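PDB 4FB5: probable oxidoreductase protein from Rhizobium etli, which is probably a GFO/IDH/MocA-family oxidoreductase, with a Rossmann domain likely to bind a nicotinamide dinucleotide and a C-terminal sheet domain. Local coordinates for residues A227-M232 / N256-L261; G173-V178 / G263-V268; F210-L215 / K375-M380. One frame throughout, in Å; residues are numbered along the deposited sequence.

Contact 1 of 3, residues A227-M232 / N256-L261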
loop_
_atom_site.group_PDB
_atom_site.type_symbol
_atom_site.label_atom_id
_atom_site.label_comp_id
_atom_site.label_asym_id
_atom_site.label_seq_id
_atom_site.Cartn_x
_atom_site.Cartn_y
_atom_site.Cartn_z
ATOM N N ALA A 227 30.804 7.736 13.428
ATOM C CA ALA A 227 30.476 8.425 14.645
ATOM C C ALA A 227 29.014 8.071 14.918
ATOM O O ALA A 227 28.294 7.751 13.979
ATOM C CB ALA A 227 30.659 9.890 14.462
ATOM N N VAL A 228 28.589 8.098 16.183
ATOM C CA VAL A 228 27.238 7.730 16.598
ATOM C C VAL A 228 26.826 8.556 17.794
ATOM O O VAL A 228 27.675 8.935 18.576
ATOM C CB VAL A 228 27.075 6.211 16.951
ATOM C CG1 VAL A 228 27.458 5.317 15.757
ATOM C CG2 VAL A 228 27.845 5.804 18.220
ATOM N N ILE A 229 25.539 8.883 17.918
ATOM C CA ILE A 229 25.028 9.304 19.201
ATOM C C ILE A 229 23.602 8.759 19.431
ATOM O O ILE A 229 22.711 8.948 18.591
ATOM C CB ILE A 229 25.067 10.788 19.444
ATOM C CG1 ILE A 229 24.431 11.052 20.811
ATOM C CG2 ILE A 229 24.226 11.527 18.408
ATOM C CD1 ILE A 229 24.878 12.282 21.552
ATOM N N THR A 230 23.397 8.170 20.614
ATOM C CA THR A 230 22.298 7.303 20.875
ATOM C C THR A 230 21.348 7.794 21.960
ATOM O O THR A 230 21.789 8.250 22.989
ATOM C CB THR A 230 22.885 6.003 21.288
ATOM O OG1 THR A 230 23.740 5.553 20.229
ATOM C CG2 THR A 230 21.815 4.978 21.536
ATOM N N ASP A 231 20.044 7.718 21.705
ATOM C CA ASP A 231 19.022 7.841 22.741
ATOM C C ASP A 231 18.413 6.449 22.896
ATOM O O ASP A 231 18.258 5.727 21.909
ATOM C CB ASP A 231 17.948 8.876 22.388
ATOM C CG ASP A 231 17.085 9.233 23.591
ATOM O OD1 ASP A 231 17.429 8.745 24.697
ATOM O OD2 ASP A 231 16.071 9.973 23.471
HETATM N N MSE A 232 18.129 6.040 24.130
HETATM C CA MSE A 232 17.667 4.656 24.376
HETATM C C MSE A 232 16.457 4.645 25.238
HETATM O O MSE A 232 16.353 5.497 26.110
HETATM C CB MSE A 232 18.747 3.803 25.001
HETATM C CG MSE A 232 19.430 3.072 23.942
HETATM SE SE MSE A 232 20.915 2.134 24.628
HETATM C CE MSE A 232 20.886 0.487 23.612
ATOM N N ASN A 256 17.690 4.806 19.275
ATOM C CA ASN A 256 17.631 5.703 18.155
ATOM C C ASN A 256 19.019 6.288 18.052
ATOM O O ASN A 256 19.594 6.733 19.033
ATOM C CB ASN A 256 16.568 6.724 18.466
ATOM C CG ASN A 256 15.227 6.075 18.753
ATOM O OD1 ASN A 256 14.756 5.222 18.017
ATOM N ND2 ASN A 256 14.598 6.502 19.794
ATOM N N VAL A 257 19.603 6.219 16.881
ATOM C CA VAL A 257 20.992 6.542 16.749
ATOM C C VAL A 257 21.121 7.428 15.541
ATOM O O VAL A 257 20.629 7.071 14.470
ATOM C CB VAL A 257 21.787 5.270 16.500
ATOM C CG1 VAL A 257 23.286 5.552 16.446
ATOM C CG2 VAL A 257 21.454 4.221 17.554
ATOM N N LEU A 258 21.745 8.588 15.713
ATOM C CA LEU A 258 22.195 9.397 14.606
ATOM C C LEU A 258 23.571 8.893 14.239
ATOM O O LEU A 258 24.329 8.501 15.116
ATOM C CB LEU A 258 22.300 10.794 15.104
ATOM C CG LEU A 258 21.093 11.660 14.845
ATOM C CD1 LEU A 258 19.843 10.883 14.801
ATOM C CD2 LEU A 258 21.008 12.799 15.835
HETATM N N MSE A 259 23.926 8.859 12.969
HETATM C CA MSE A 259 25.259 8.366 12.650
HETATM C C MSE A 259 25.913 9.056 11.459
HETATM O O MSE A 259 25.351 9.958 10.858
HETATM C CB MSE A 259 25.270 6.861 12.411
HETATM C CG MSE A 259 24.160 6.111 13.085
HETATM SE SE MSE A 259 24.137 4.164 12.684
HETATM C CE MSE A 259 23.219 4.192 10.951
ATOM N N ARG A 260 27.128 8.609 11.161
ATOM C CA ARG A 260 27.865 8.982 9.971
ATOM C C ARG A 260 28.551 7.721 9.505
ATOM O O ARG A 260 29.223 7.067 10.273
ATOM C CB ARG A 260 28.903 10.048 10.301
ATOM C CG ARG A 260 28.300 11.385 10.666
ATOM C CD ARG A 260 27.976 12.142 9.412
ATOM N NE ARG A 260 27.182 13.339 9.632
ATOM C CZ ARG A 260 26.761 14.123 8.645
ATOM N NH1 ARG A 260 27.052 13.819 7.378
ATOM N NH2 ARG A 260 26.050 15.205 8.925
ATOM N N LEU A 261 28.353 7.335 8.266
ATOM C CA LEU A 261 29.080 6.199 7.782
ATOM C C LEU A 261 30.275 6.648 6.980
ATOM O O LEU A 261 30.545 7.853 6.801
ATOM C CB LEU A 261 28.219 5.342 6.879
ATOM C CG LEU A 261 26.778 5.084 7.265
ATOM C CD1 LEU A 261 25.955 4.752 6.023
ATOM C CD2 LEU A 261 26.716 3.955 8.289
#
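Asn256 and Asp231 form an antiparallel hydrogen-bonded pair, with Asn256 N reaching Asp231 O at 2.8 Å and Asp231 N returning to Asn256 O at 2.9 Å. One residue on, Val257 sits across the non-hydrogen-bonded pair from Thr230, their side chains lying alongside; Val257 CG1 and CG2 straddle Thr230 OG1, and CG1 also meets Val228 CB at 3.9 Å. Thr230 OG1, placed beside its own backbone N (chi1 -58°), bonds to Met380 O of helix 367-385. Leu258 and Ile229 exchange backbone bonds, Leu258 N to Ile229 O and Ile229 N to Leu258 O, each 3.1 Å, while Leu258 CB rests against Ile229 CG2 at 3.9 Å. Selenomethionine Met259 touches Val228 CG1 through its CB at 4.3 Å, its bent chain leading away to helix 206-221. At Arg260 the pairing with Ala227 is looser. The alternation gives the strands unlike faces: Val228 and Met259, sharing one with Thr230 and Val257, meet helices, whereas Ile229, Asp231, Leu258 and Arg260 meet the second subunit. There Leu258 packs on its counterpart, and Asp231 OD1 and Arg260 NH2 make reciprocal salt bridges with Arg260 and Asp231 of the second subunit, which probably offsets charges that lie apart on each sheet.

Contact 2 of 3, residues G173-V178 / G263-V268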
loop_
_atom_site.group_PDB
_atom_site.type_symbol
_atom_site.label_atom_id
_atom_site.label_comp_id
_atom_site.label_asym_id
_atom_site.label_seq_id
_atom_site.Cartn_x
_atom_site.Cartn_y
_atom_site.Cartn_z
ATOM N N GLY A 173 22.719 8.362 -7.953
ATOM C CA GLY A 173 23.695 9.440 -7.749
ATOM C C GLY A 173 24.468 9.163 -6.472
ATOM O O GLY A 173 24.666 7.994 -6.083
ATOM N N ARG A 174 24.919 10.228 -5.824
ATOM C CA ARG A 174 25.700 10.096 -4.586
ATOM C C ARG A 174 24.685 10.112 -3.448
ATOM O O ARG A 174 23.854 11.034 -3.377
ATOM C CB ARG A 174 26.728 11.251 -4.425
ATOM C CG ARG A 174 27.391 11.391 -3.001
ATOM C CD ARG A 174 28.651 12.351 -2.920
ATOM N NE ARG A 174 29.351 12.409 -4.214
ATOM C CZ ARG A 174 30.426 11.681 -4.563
ATOM N NH1 ARG A 174 30.994 10.839 -3.693
ATOM N NH2 ARG A 174 30.955 11.814 -5.790
ATOM N N VAL A 175 24.742 9.078 -2.606
ATOM C CA VAL A 175 23.878 8.916 -1.450
ATOM C C VAL A 175 24.250 9.975 -0.430
ATOM O O VAL A 175 25.404 10.066 -0.118
ATOM C CB VAL A 175 24.027 7.496 -0.893
ATOM C CG1 VAL A 175 23.296 7.335 0.412
ATOM C CG2 VAL A 175 23.503 6.478 -1.940
ATOM N N ASN A 176 23.284 10.801 -0.006
ATOM C CA ASN A 176 23.448 11.857 0.979
ATOM C C ASN A 176 22.948 11.340 2.350
ATOM O O ASN A 176 23.643 11.514 3.353
ATOM C CB ASN A 176 22.546 13.093 0.721
ATOM C CG ASN A 176 22.410 13.489 -0.746
ATOM O OD1 ASN A 176 23.412 13.755 -1.444
ATOM N ND2 ASN A 176 21.165 13.609 -1.218
ATOM N N HIS A 177 21.732 10.763 2.386
ATOM C CA HIS A 177 21.021 10.432 3.618
ATOM C C HIS A 177 20.467 9.010 3.651
ATOM O O HIS A 177 20.000 8.472 2.648
ATOM C CB HIS A 177 19.871 11.387 3.753
ATOM C CG HIS A 177 19.087 11.232 5.008
ATOM N ND1 HIS A 177 19.669 10.964 6.222
ATOM C CD2 HIS A 177 17.762 11.378 5.252
ATOM C CE1 HIS A 177 18.737 10.925 7.158
ATOM N NE2 HIS A 177 17.571 11.182 6.597
ATOM N N VAL A 178 20.500 8.385 4.806
ATOM C CA VAL A 178 19.962 7.034 4.898
ATOM C C VAL A 178 19.224 6.820 6.195
ATOM O O VAL A 178 19.753 7.146 7.222
ATOM C CB VAL A 178 21.052 5.972 4.796
ATOM C CG1 VAL A 178 20.463 4.593 5.063
ATOM C CG2 VAL A 178 21.719 6.043 3.445
ATOM N N GLY A 263 32.393 7.654 4.098
ATOM C CA GLY A 263 32.123 8.634 3.038
ATOM C C GLY A 263 31.368 9.876 3.504
ATOM O O GLY A 263 30.868 10.665 2.655
ATOM N N GLY A 264 31.291 10.064 4.829
ATOM C CA GLY A 264 30.415 11.084 5.428
ATOM C C GLY A 264 28.879 11.003 5.245
ATOM O O GLY A 264 28.197 11.978 5.559
ATOM N N ILE A 265 28.335 9.859 4.789
ATOM C CA ILE A 265 26.877 9.668 4.682
ATOM C C ILE A 265 26.164 9.753 6.016
ATOM O O ILE A 265 26.555 9.143 6.996
ATOM C CB ILE A 265 26.489 8.320 4.125
ATOM C CG1 ILE A 265 26.813 8.204 2.653
ATOM C CG2 ILE A 265 25.003 8.133 4.247
ATOM C CD1 ILE A 265 26.545 6.791 2.162
ATOM N N SER A 266 25.091 10.516 6.036
ATOM C CA SER A 266 24.404 10.778 7.253
ATOM C C SER A 266 23.265 9.768 7.391
ATOM O O SER A 266 22.500 9.570 6.460
ATOM C CB SER A 266 23.905 12.193 7.203
ATOM O OG SER A 266 22.586 12.271 7.703
ATOM N N ALA A 267 23.164 9.102 8.539
ATOM C CA ALA A 267 22.266 7.965 8.654
ATOM C C ALA A 267 21.519 8.001 9.974
ATOM O O ALA A 267 22.043 8.471 10.953
ATOM C CB ALA A 267 23.038 6.658 8.463
ATOM N N VAL A 268 20.261 7.602 9.980
ATOM C CA VAL A 268 19.503 7.449 11.215
ATOM C C VAL A 268 19.164 5.994 11.327
ATOM O O VAL A 268 18.763 5.398 10.336
ATOM C CB VAL A 268 18.224 8.258 11.219
ATOM C CG1 VAL A 268 17.534 8.166 12.564
ATOM C CG2 VAL A 268 18.538 9.710 10.934
#
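The imidazole of His177 meets 263-268 at its edge rather than over a face. ND1 donates to Ser266 O at 3.2 Å, approaching from well above the carbonyl plane (56° out of it), and CE1 lies 4.0 Å from Val268 CG2, which is in the plane of the ring. The ring reaches this place because its CG lies opposite the backbone N (chi1 -177°). Its other nitrogen, NE2, is bonded to Arg179 NE, consistent with a proton on ND1. Ser266 O takes a second bond, from Val178 N at 2.9 Å, which arrives nearly in line with the C=O, so one carbonyl is gripped by both a side chain and the backbone. The parallel pairing is completed by Ser266 N on Asn176 O at 3.2 Å and Val268 N on Val178 O at 2.8 Å. On the other face of the sheet Ile265 spans two valines: its CD1 touches Val175 CG1 at 3.7 Å and its CG2 touches Val178 CG2 at 4.0 Å. Along the opposite edge of the strand, Asn176 and His177 both face Tyr287 in a classic beta bulge. With a leucine in place of His177, Ser266 O would probably lose its side-chain donor and Arg179 NE its imidazole partner. The chemistry is therefore two-sided: an apolar face of Val175, Val178 and Ile265 that packs on Phe222, and a face with His177, Ser266 and Val268 that packs on the second subunit, where Asn256 of that chain meets both His177 and Val268.

Contact 3 of 3, residues F210-L215 / K375-M380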
loop_
_atom_site.group_PDB
_atom_site.type_symbol
_atom_site.label_atom_id
_atom_site.label_comp_id
_atom_site.label_asym_id
_atom_site.label_seq_id
_atom_site.Cartn_x
_atom_site.Cartn_y
_atom_site.Cartn_z
ATOM N N PHE A 210 18.835 -6.359 17.548
ATOM C CA PHE A 210 18.224 -5.858 16.352
ATOM C C PHE A 210 19.164 -4.987 15.533
ATOM O O PHE A 210 19.177 -5.117 14.308
ATOM C CB PHE A 210 16.991 -5.014 16.712
ATOM C CG PHE A 210 15.703 -5.825 16.913
ATOM C CD1 PHE A 210 15.742 -7.194 17.251
ATOM C CD2 PHE A 210 14.441 -5.195 16.797
ATOM C CE1 PHE A 210 14.546 -7.931 17.452
ATOM C CE2 PHE A 210 13.253 -5.911 16.986
ATOM C CZ PHE A 210 13.305 -7.287 17.317
ATOM N N ALA A 211 19.928 -4.090 16.178
ATOM C CA ALA A 211 20.695 -3.060 15.450
ATOM C C ALA A 211 21.768 -3.639 14.522
ATOM O O ALA A 211 22.131 -3.019 13.485
ATOM C CB ALA A 211 21.299 -2.036 16.410
ATOM N N VAL A 212 22.230 -4.842 14.863
ATOM C CA VAL A 212 23.286 -5.495 14.094
ATOM C C VAL A 212 22.852 -5.850 12.671
ATOM O O VAL A 212 23.659 -5.772 11.721
ATOM C CB VAL A 212 23.911 -6.705 14.865
ATOM C CG1 VAL A 212 24.606 -6.207 16.094
ATOM C CG2 VAL A 212 22.858 -7.716 15.300
ATOM N N HIS A 213 21.580 -6.214 12.511
ATOM C CA HIS A 213 21.039 -6.430 11.183
ATOM C C HIS A 213 21.060 -5.150 10.325
ATOM O O HIS A 213 21.688 -5.111 9.246
ATOM C CB HIS A 213 19.642 -7.003 11.287
ATOM C CG HIS A 213 19.616 -8.400 11.788
ATOM N ND1 HIS A 213 20.262 -9.432 11.138
ATOM C CD2 HIS A 213 19.014 -8.948 12.866
ATOM C CE1 HIS A 213 20.078 -10.553 11.810
ATOM N NE2 HIS A 213 19.322 -10.287 12.862
ATOM N N PRO A 214 20.354 -4.101 10.774
ATOM C CA PRO A 214 20.454 -2.888 9.971
ATOM C C PRO A 214 21.905 -2.441 9.761
ATOM O O PRO A 214 22.247 -2.003 8.675
ATOM C CB PRO A 214 19.634 -1.856 10.761
ATOM C CG PRO A 214 19.078 -2.545 11.962
ATOM C CD PRO A 214 19.256 -4.027 11.749
ATOM N N LEU A 215 22.774 -2.563 10.766
ATOM C CA LEU A 215 24.176 -2.217 10.500
ATOM C C LEU A 215 24.778 -3.203 9.515
ATOM O O LEU A 215 25.540 -2.798 8.622
ATOM C CB LEU A 215 25.051 -2.203 11.737
ATOM C CG LEU A 215 24.657 -1.420 12.959
ATOM C CD1 LEU A 215 25.777 -1.645 13.924
ATOM C CD2 LEU A 215 24.467 0.070 12.668
ATOM N N LYS A 375 31.841 -3.550 17.347
ATOM C CA LYS A 375 32.479 -2.325 17.834
ATOM C C LYS A 375 31.498 -1.134 17.797
ATOM O O LYS A 375 31.315 -0.423 18.810
ATOM C CB LYS A 375 33.744 -2.005 17.030
ATOM C CG LYS A 375 34.694 -1.099 17.780
ATOM C CD LYS A 375 36.017 -0.979 17.110
ATOM C CE LYS A 375 36.754 0.168 17.805
ATOM N NZ LYS A 375 37.409 1.072 16.799
ATOM N N SER A 376 30.829 -0.937 16.654
ATOM C CA SER A 376 29.812 0.148 16.568
ATOM C C SER A 376 28.670 0.019 17.587
ATOM O O SER A 376 28.220 1.005 18.122
ATOM C CB SER A 376 29.287 0.278 15.154
ATOM O OG SER A 376 30.290 -0.110 14.204
ATOM N N VAL A 377 28.240 -1.210 17.876
ATOM C CA VAL A 377 27.239 -1.410 18.892
ATOM C C VAL A 377 27.704 -0.882 20.243
ATOM O O VAL A 377 26.979 -0.093 20.896
ATOM C CB VAL A 377 26.802 -2.879 19.019
ATOM C CG1 VAL A 377 25.707 -2.996 20.060
ATOM C CG2 VAL A 377 26.311 -3.404 17.683
ATOM N N HIS A 378 28.919 -1.284 20.658
ATOM C CA HIS A 378 29.421 -0.922 22.012
ATOM C C HIS A 378 29.511 0.595 22.123
ATOM O O HIS A 378 29.144 1.205 23.153
ATOM C CB HIS A 378 30.726 -1.647 22.341
ATOM C CG HIS A 378 30.587 -3.146 22.464
ATOM N ND1 HIS A 378 29.902 -3.752 23.499
ATOM C CD2 HIS A 378 31.073 -4.161 21.696
ATOM C CE1 HIS A 378 29.940 -5.070 23.345
ATOM N NE2 HIS A 378 30.643 -5.348 22.254
ATOM N N ALA A 379 29.929 1.202 21.017
ATOM C CA ALA A 379 29.983 2.671 20.885
ATOM C C ALA A 379 28.644 3.335 21.073
ATOM O O ALA A 379 28.529 4.354 21.759
ATOM C CB ALA A 379 30.522 3.027 19.549
HETATM N N MSE A 380 27.612 2.733 20.495
HETATM C CA MSE A 380 26.264 3.258 20.672
HETATM C C MSE A 380 25.819 3.241 22.127
HETATM O O MSE A 380 25.277 4.218 22.607
HETATM C CB MSE A 380 25.285 2.546 19.759
HETATM C CG MSE A 380 25.570 2.805 18.288
HETATM SE SE MSE A 380 24.718 1.518 17.027
HETATM C CE MSE A 380 25.781 1.881 15.404
#
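Val212 and Val377 meet through single methyls, CG1 of the first lying 3.6 Å from CG2 of the second, where the two side chains cross at a slant. One helical turn along, Leu215 reaches toward selenomethionine Met380 tip to tip: the terminal CE of Met380 comes within 3.5 Å of Leu215 CD2 and 3.8 Å of Leu215 CD1, meeting both methyls of the leucine. Met380 can extend so far because its chain is nearly straight beyond CG (chi2 163°, chi3 -163°). These two meetings form the close-packed part of the contact, and Val377 CG2 bridges them by also lying 4.2 Å from Leu215 CD1. The packing thins toward Ser376, which offers only its CB to Leu215 CD1, also at 4.2 Å, since its OG is turned back to Arg372 O within its own helix. With the axes of the two short segments 10.4 Å apart and crossing at 126°, the helices are joined by side chains alone, and the interaction between them is wholly apolar. The back of 375-380 is the more solvent-accessible side; there the partly exposed His378 bonds through ND1 to Tyr204 OH. In the fold, helix 206-221 lies over the strands of the large mixed sheet, Leu215 resting also on Leu269 of strand 266-272 and on Val225, and Pro214 on Val180 and Leu269. Its neighbour, helix 367-385, is laid beside it over strand 225-233, with Ala379 and Met380 on Val228, so both helices cover the same sheet.

Overall arrangement
From the N terminus, strand segment 173-178 comes first and pairs with 263-268, so contact 2 encloses a long loop. Within it helix segment 210-215 opens contact 3, which closes only at 375-380, near the C terminus; contacts 2 and 3 therefore cross. Contact 1, joining 227-232 to 256-261, closes the shortest loop and lies inside both of the others. Contacts 1 and 2 are stitched into one mixed sheet, where a probable hydrogen bond links Met259 N to Ala267 O, and both touch the second subunit. Contact 3 packs the covering helices together, and Met380 lies where it meets contact 1, its CE packing on Met259 SE.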